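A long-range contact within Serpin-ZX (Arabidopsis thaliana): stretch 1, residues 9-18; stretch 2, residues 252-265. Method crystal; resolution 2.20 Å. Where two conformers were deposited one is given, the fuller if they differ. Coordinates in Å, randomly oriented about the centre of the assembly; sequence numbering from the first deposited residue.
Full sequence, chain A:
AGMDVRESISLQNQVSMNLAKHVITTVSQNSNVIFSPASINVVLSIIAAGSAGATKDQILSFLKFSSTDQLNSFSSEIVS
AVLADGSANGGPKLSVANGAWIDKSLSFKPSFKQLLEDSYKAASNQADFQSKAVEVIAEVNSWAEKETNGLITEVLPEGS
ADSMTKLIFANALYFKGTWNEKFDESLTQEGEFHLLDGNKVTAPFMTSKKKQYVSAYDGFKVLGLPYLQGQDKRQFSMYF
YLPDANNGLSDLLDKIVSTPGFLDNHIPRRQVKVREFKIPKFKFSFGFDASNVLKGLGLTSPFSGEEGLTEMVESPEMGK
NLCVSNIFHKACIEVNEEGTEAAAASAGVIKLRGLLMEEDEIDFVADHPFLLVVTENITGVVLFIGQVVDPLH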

# COMPACT_ATOMS: atom_id res chain seq x y z
N ILE A 9 4.36 14.39 -2.74
CA ILE A 9 3.45 13.25 -2.84
C ILE A 9 3.42 12.69 -4.25
O ILE A 9 3.41 11.48 -4.46
N SER A 10 3.41 13.59 -5.23
CA SER A 10 3.38 13.17 -6.62
C SER A 10 4.68 12.45 -7.01
O SER A 10 4.65 11.42 -7.67
N LEU A 11 5.82 12.99 -6.58
CA LEU A 11 7.08 12.29 -6.80
C LEU A 11 7.14 10.94 -6.07
O LEU A 11 7.54 9.94 -6.66
N GLN A 12 6.72 10.92 -4.80
CA GLN A 12 6.72 9.68 -4.02
C GLN A 12 5.92 8.58 -4.68
O GLN A 12 6.36 7.43 -4.73
N ASN A 13 4.74 8.92 -5.18
CA ASN A 13 3.86 7.90 -5.75
C ASN A 13 4.47 7.25 -6.98
O ASN A 13 4.23 6.08 -7.25
N GLN A 14 5.25 8.02 -7.74
CA GLN A 14 5.94 7.48 -8.91
C GLN A 14 7.01 6.48 -8.49
O GLN A 14 7.11 5.38 -9.04
N VAL A 15 7.84 6.89 -7.54
CA VAL A 15 8.85 6.01 -6.98
C VAL A 15 8.18 4.76 -6.40
O VAL A 15 8.69 3.64 -6.54
N SER A 16 7.02 4.95 -5.78
CA SER A 16 6.27 3.83 -5.22
C SER A 16 5.86 2.80 -6.29
O SER A 16 5.88 1.60 -6.04
N MET A 17 5.50 3.27 -7.48
CA MET A 17 5.16 2.35 -8.56
C MET A 17 6.38 1.55 -9.00
O MET A 17 6.29 0.38 -9.34
N ASN A 18 7.55 2.20 -8.99
CA ASN A 18 8.77 1.48 -9.33
C ASN A 18 9.11 0.46 -8.23
O ASN A 18 9.53 -0.66 -8.50
N LEU A 252 2.43 -2.36 -19.11
CA LEU A 252 1.67 -1.28 -18.52
C LEU A 252 2.40 -0.72 -17.32
O LEU A 252 2.46 0.49 -17.12
N LEU A 253 2.98 -1.60 -16.51
CA LEU A 253 3.70 -1.15 -15.32
C LEU A 253 5.00 -0.43 -15.73
O LEU A 253 5.40 0.55 -15.10
N ASP A 254 5.63 -0.89 -16.80
CA ASP A 254 6.78 -0.17 -17.34
C ASP A 254 6.42 1.27 -17.75
O ASP A 254 7.14 2.21 -17.42
N LYS A 255 5.31 1.42 -18.47
CA LYS A 255 4.79 2.74 -18.84
C LYS A 255 4.53 3.60 -17.61
O LYS A 255 4.97 4.75 -17.54
N ILE A 256 3.81 3.05 -16.65
CA ILE A 256 3.54 3.77 -15.42
C ILE A 256 4.84 4.24 -14.76
O ILE A 256 4.98 5.40 -14.43
N VAL A 257 5.80 3.33 -14.61
CA VAL A 257 7.05 3.65 -13.94
C VAL A 257 7.85 4.76 -14.63
O VAL A 257 8.52 5.55 -13.98
N SER A 258 7.75 4.82 -15.96
CA SER A 258 8.53 5.78 -16.75
C SER A 258 7.83 7.12 -17.02
O SER A 258 8.42 8.02 -17.61
N THR A 259 6.59 7.28 -16.57
CA THR A 259 5.82 8.50 -16.83
C THR A 259 5.53 9.30 -15.55
O THR A 259 4.66 8.93 -14.76
N PRO A 260 6.25 10.40 -15.33
CA PRO A 260 6.02 11.25 -14.16
C PRO A 260 4.54 11.65 -14.02
O PRO A 260 3.87 11.89 -15.03
N GLY A 261 4.05 11.69 -12.78
CA GLY A 261 2.65 12.03 -12.54
C GLY A 261 1.61 11.08 -13.13
O GLY A 261 0.43 11.42 -13.20
N PHE A 262 2.02 9.89 -13.55
CA PHE A 262 1.06 8.97 -14.17
C PHE A 262 -0.24 8.79 -13.38
O PHE A 262 -1.33 8.85 -13.95
N LEU A 263 -0.12 8.54 -12.08
CA LEU A 263 -1.31 8.34 -11.25
C LEU A 263 -2.23 9.57 -11.21
O LEU A 263 -3.44 9.43 -11.30
N ASP A 264 -1.65 10.75 -11.06
CA ASP A 264 -2.43 11.98 -11.01
C ASP A 264 -3.25 12.16 -12.29
O ASP A 264 -4.25 12.88 -12.30
N ASN A 265 -2.81 11.53 -13.37
CA ASN A 265 -3.38 11.83 -14.68
C ASN A 265 -4.32 10.76 -15.23
O ASN A 265 -4.82 10.90 -16.35

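Helix 9-18 packs against the helix of stretch 2 and the residues that follow it. The two helices run roughly antiparallel, at 149°, and their axes approach to 8.7 Å. Along stretch 1 the contacts therefore move from the later residues of stretch 2 back into its helix.

I9 makes no contact. S10 points toward stretch 2 with chi1 t. Its OG donates a hydrogen bond to OD1 of D264 at 3.1 Å, and D264, chi1 m, also points inward. S10 OG lies 4.1 Å from CA of G261, which has positive phi and sits in the type II turn T259 to F262. Water 1 donates to S10 O (2.7 Å) and to D264 OD2 (2.8 Å), so the same two residues are joined twice.

L11 and Q12 stay out of the contact. N13, chi1 m, points toward stretch 2, and its CB meets CD1 of L263 at 4.0 Å.

The CA-to-CB bond of Q14 points sideways to stretch 2, but its extended side chain (chi1 t, chi2 t) brings the amide to stretch 2. Q14 NE2 donates a weak hydrogen bond to V257 O at 3.3 Å. Q14 OE1 lies 3.5 Å from CA of P260. Water 2 donates to Q14 OE1 (2.7 Å) and S10 O (3.2 Å) and accepts from G261 N (2.9 Å), tying the turn to the helix. Water 3 links NE2 of Q14 to O of S258 weakly.

V15 points away, and S16 does not reach across. M17 is buried and has the largest area covered by the other stretch. Its m, m, m rotamer places CE 3.7 Å from both CD1 of L253 and CG2 of I256. M17 SD lies 4.1 Å from CD1 of L263, and M17 CB lies 4.3 Å from CG2 of V257.

N18, chi1 t, points sideways. Its OD1 rests 3.6 Å from CG1 of V257, without a hydrogen bond across the stretches.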

# COMPACT_ATOMS: atom_id res chain seq x y z
CB ILE A 9 2.03 13.63 -2.44
CG1 ILE A 9 1.98 14.01 -0.96
CG2 ILE A 9 1.05 12.49 -2.73
CD1 ILE A 9 0.61 14.45 -0.50
CB SER A 10 3.11 14.36 -7.55
OG SER A 10 2.83 13.92 -8.87
CB LEU A 11 8.26 13.18 -6.40
CG LEU A 11 8.38 14.47 -7.22
CD1 LEU A 11 9.39 15.41 -6.60
CD2 LEU A 11 8.75 14.17 -8.66
CB GLN A 12 6.14 9.90 -2.62
CG GLN A 12 7.05 10.58 -1.64
CD GLN A 12 6.66 10.28 -0.20
OE1 GLN A 12 7.44 10.49 0.73
NE2 GLN A 12 5.44 9.76 -0.02
CB ASN A 13 2.48 8.48 -6.06
CG ASN A 13 1.72 8.90 -4.81
OD1 ASN A 13 2.03 8.46 -3.70
ND2 ASN A 13 0.73 9.76 -4.99
CB GLN A 14 6.57 8.58 -9.77
CG GLN A 14 7.61 8.05 -10.76
CD GLN A 14 8.15 9.10 -11.72
OE1 GLN A 14 8.07 10.30 -11.46
NE2 GLN A 14 8.72 8.65 -12.83
CB VAL A 15 9.60 6.74 -5.84
CG1 VAL A 15 10.47 5.78 -5.05
CG2 VAL A 15 10.44 7.91 -6.41
CB SER A 16 5.03 4.34 -4.45
OG SER A 16 5.39 4.90 -3.19
CB MET A 17 4.57 3.08 -9.76
CG MET A 17 3.23 3.76 -9.48
SD MET A 17 1.97 2.66 -8.83
CE MET A 17 1.74 1.53 -10.17
CB ASN A 18 9.92 2.46 -9.57
CG ASN A 18 11.11 1.81 -10.24
OD1 ASN A 18 10.99 0.77 -10.91
ND2 ASN A 18 12.28 2.39 -10.07
CB LEU A 252 0.29 -1.74 -18.11
CG LEU A 252 -0.51 -0.68 -17.37
CD1 LEU A 252 -0.65 0.57 -18.25
CD2 LEU A 252 -1.88 -1.24 -16.97
CB LEU A 253 3.95 -2.32 -14.34
CG LEU A 253 4.54 -1.96 -12.96
CD1 LEU A 253 3.69 -0.91 -12.19
CD2 LEU A 253 4.72 -3.19 -12.13
CB ASP A 254 7.38 -0.91 -18.53
CG ASP A 254 8.14 -2.15 -18.12
OD1 ASP A 254 8.47 -2.30 -16.91
OD2 ASP A 254 8.41 -2.98 -19.01
CB LYS A 255 3.50 2.61 -19.64
CG LYS A 255 2.76 3.94 -19.82
CD LYS A 255 1.51 3.77 -20.68
CE LYS A 255 1.84 3.78 -22.19
NZ LYS A 255 0.61 3.67 -23.07
CB ILE A 256 2.70 2.92 -14.46
CG1 ILE A 256 1.32 2.68 -15.09
CG2 ILE A 256 2.58 3.59 -13.09
CD1 ILE A 256 0.47 1.72 -14.33
CB VAL A 257 7.91 2.39 -13.76
CG1 VAL A 257 9.32 2.74 -13.36
CG2 VAL A 257 7.29 1.48 -12.72
CB SER A 258 8.92 5.13 -18.09
OG SER A 258 7.77 4.68 -18.79
CB THR A 259 4.48 8.16 -17.50
OG1 THR A 259 4.70 7.20 -18.54
CG2 THR A 259 3.82 9.41 -18.09
CB PRO A 260 6.88 12.48 -14.44
CG PRO A 260 7.99 11.96 -15.28
CD PRO A 260 7.35 10.91 -16.17
CB PHE A 262 1.65 7.59 -14.42
CG PHE A 262 0.65 6.62 -14.99
CD1 PHE A 262 0.56 6.42 -16.36
CD2 PHE A 262 -0.24 5.96 -14.16
CE1 PHE A 262 -0.38 5.56 -16.88
CE2 PHE A 262 -1.19 5.10 -14.68
CZ PHE A 262 -1.25 4.90 -16.05
CB LEU A 263 -0.94 7.89 -9.83
CG LEU A 263 -0.38 6.48 -9.68
CD1 LEU A 263 -0.00 6.19 -8.22
CD2 LEU A 263 -1.37 5.45 -10.18
CB ASP A 264 -1.51 13.21 -10.85
CG ASP A 264 -0.36 12.97 -9.86
OD1 ASP A 264 -0.23 13.75 -8.89
OD2 ASP A 264 0.42 12.02 -10.07
CB ASN A 265 -2.26 12.12 -15.68
CG ASN A 265 -1.72 13.55 -15.57
OD1 ASN A 265 -2.19 14.44 -16.27
ND2 ASN A 265 -0.74 13.76 -14.69
O HOH W 1 2.50 10.43 -8.97
O HOH W 2 5.95 11.67 -10.54
O HOH W 3 10.42 8.99 -15.35